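Local coordinates for ArCE4A (Arthrobacter sp. AW19M34-1, PDB 5LFZ), which is a carbohydrate esterase family 4 deacetylase that probably removes acetyl groups from N-acetylated polysaccharides such as chitin, using a bound divalent metal ion, at residues C26-F31 against V198-L203. Residues are numbered along the deposited sequence; the frame is centred on the assembly and turned at random. Where two conformers were deposited one is given.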
loop_
_atom_site.group_PDB
_atom_site.type_symbol
_atom_site.label_atom_id
_atom_site.label_comp_id
_atom_site.label_asym_id
_atom_site.label_seq_id
_atom_site.Cartn_x
_atom_site.Cartn_y
_atom_site.Cartn_z
ATOM N N CYS A 26 4.777 15.621 2.440
ATOM C CA CYS A 26 4.839 14.211 2.055
ATOM C C CYS A 26 3.522 13.605 1.592
ATOM O O CYS A 26 2.447 13.960 2.070
ATOM C CB CYS A 26 5.361 13.367 3.227
ATOM S SG CYS A 26 7.069 13.691 3.707
ATOM N N VAL A 27 3.642 12.675 0.651
ATOM C CA VAL A 27 2.528 11.879 0.160
ATOM C C VAL A 27 3.002 10.430 0.045
ATOM O O VAL A 27 4.148 10.190 -0.343
ATOM C CB VAL A 27 2.024 12.399 -1.204
ATOM C CG1 VAL A 27 1.140 11.377 -1.888
ATOM C CG2 VAL A 27 1.285 13.720 -1.027
ATOM N N ALA A 28 2.147 9.471 0.402
ATOM C CA ALA A 28 2.486 8.064 0.208
ATOM C C ALA A 28 1.632 7.429 -0.883
ATOM O O ALA A 28 0.411 7.321 -0.743
ATOM C CB ALA A 28 2.330 7.295 1.518
ATOM N N LEU A 29 2.272 7.024 -1.977
ATOM C CA LEU A 29 1.606 6.230 -3.014
ATOM C C LEU A 29 1.481 4.803 -2.520
ATOM O O LEU A 29 2.471 4.213 -2.085
ATOM C CB LEU A 29 2.394 6.246 -4.323
ATOM C CG LEU A 29 2.642 7.589 -5.002
ATOM C CD1 LEU A 29 3.285 7.367 -6.366
ATOM C CD2 LEU A 29 1.341 8.356 -5.118
ATOM N N THR A 30 0.277 4.242 -2.570
ATOM C CA THR A 30 0.083 2.866 -2.128
ATOM C C THR A 30 -0.685 2.065 -3.180
ATOM O O THR A 30 -1.535 2.600 -3.904
ATOM C CB THR A 30 -0.644 2.786 -0.751
ATOM O OG1 THR A 30 -2.008 3.199 -0.883
ATOM C CG2 THR A 30 0.053 3.662 0.294
ATOM N N PHE A 31 -0.352 0.782 -3.278
ATOM C CA PHE A 31 -0.938 -0.102 -4.284
ATOM C C PHE A 31 -1.449 -1.380 -3.638
ATOM O O PHE A 31 -0.684 -2.087 -2.980
ATOM C CB PHE A 31 0.084 -0.449 -5.365
ATOM C CG PHE A 31 0.592 0.739 -6.133
ATOM C CD1 PHE A 31 -0.093 1.210 -7.243
ATOM C CD2 PHE A 31 1.755 1.385 -5.744
ATOM C CE1 PHE A 31 0.380 2.294 -7.948
ATOM C CE2 PHE A 31 2.229 2.473 -6.444
ATOM C CZ PHE A 31 1.541 2.929 -7.547
ATOM N N VAL A 198 6.951 9.213 -0.360
ATOM C CA VAL A 198 7.586 8.429 0.700
ATOM C C VAL A 198 6.856 7.115 0.947
ATOM O O VAL A 198 5.731 6.934 0.497
ATOM C CB VAL A 198 7.636 9.207 2.039
ATOM C CG1 VAL A 198 8.443 10.492 1.904
ATOM C CG2 VAL A 198 6.223 9.492 2.552
ATOM N N THR A 199 7.495 6.203 1.675
ATOM C CA THR A 199 6.811 4.989 2.108
ATOM C C THR A 199 5.914 5.328 3.290
ATOM O O THR A 199 6.049 6.394 3.884
ATOM C CB THR A 199 7.792 3.883 2.521
ATOM O OG1 THR A 199 8.578 4.339 3.628
ATOM C CG2 THR A 199 8.707 3.514 1.358
ATOM N N VAL A 200 4.997 4.428 3.625
ATOM C CA VAL A 200 4.099 4.643 4.750
ATOM C C VAL A 200 4.895 4.792 6.046
ATOM O O VAL A 200 4.578 5.633 6.895
ATOM C CB VAL A 200 3.073 3.489 4.861
ATOM C CG1 VAL A 200 2.357 3.519 6.191
ATOM C CG2 VAL A 200 2.071 3.566 3.709
ATOM N N ASP A 201 5.957 4.003 6.170
ATOM C CA ASP A 201 6.833 4.065 7.332
ATOM C C ASP A 201 7.391 5.474 7.516
ATOM O O ASP A 201 7.299 6.051 8.599
ATOM C CB ASP A 201 7.971 3.060 7.187
ATOM C CG ASP A 201 8.705 2.834 8.480
ATOM O OD1 ASP A 201 8.299 1.936 9.246
ATOM O OD2 ASP A 201 9.682 3.566 8.734
ATOM N N GLN A 202 7.954 6.027 6.446
ATOM C CA GLN A 202 8.497 7.384 6.480
ATOM C C GLN A 202 7.423 8.417 6.788
ATOM O O GLN A 202 7.665 9.372 7.529
ATOM C CB GLN A 202 9.161 7.733 5.150
ATOM C CG GLN A 202 10.307 6.828 4.738
ATOM C CD GLN A 202 10.834 7.182 3.356
ATOM O OE1 GLN A 202 10.229 6.835 2.339
ATOM N NE2 GLN A 202 11.957 7.893 3.315
ATOM N N LEU A 203 6.241 8.218 6.211
ATOM C CA LEU A 203 5.136 9.153 6.372
ATOM C C LEU A 203 4.747 9.298 7.837
ATOM O O LEU A 203 4.467 10.403 8.308
ATOM C CB LEU A 203 3.927 8.703 5.547
ATOM C CG LEU A 203 2.728 9.651 5.596
ATOM C CD1 LEU A 203 3.060 10.963 4.909
ATOM C CD2 LEU A 203 1.526 9.004 4.954
HETATM O O HOH W 1 4.080 4.771 0.037
HETATM O O HOH W 2 5.111 7.146 -2.279
#
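Val198 N donates to Val27 O (3.0 Å, 159° at the hydrogen), the one direct backbone bond between strand 26-32 and the chain that leaves strand 196-197 for helix 200-203. In the NodB-homology fold, a distorted (beta/alpha) barrel, it is the last link of a parallel pairing, which Val27 and Thr196 continue. Beyond it the chain turns away from the strand, and water bridges the gap: one molecule sits between Leu29 O and Val198 O, within hydrogen-bonding distance of both, and a second accepts from Leu29 N at 2.9 Å and also lies within hydrogen-bonding distance of Val198 O. Val198 O also takes a CA-H...O contact from Ala28 CA, at 3.4 Å. The turn into the helix is closed by a capping box: Thr199 N gives a nearly straight bond to Gln202 OE1 (2.9 Å, 173°), and Gln202 N returns a weak one to Thr199 OG1. Buried apolar groups of the helix cover the strand. With CG anti to the backbone N (chi1 -177°), Leu203 reaches the strand with both methyls: CD1 to Cys26 CB at 3.7 Å, CD2 to Ala28 CB at 3.9 Å. Cys26 SG, disulfide-bonded to Cys21, lies against Val198 CG1. Farther along, toward the nickel side of the strand, Thr30 OG1 bonds to Ile170 O and Arg120, while its methyl CG2 meets Val200 CG2 at 4.0 Å.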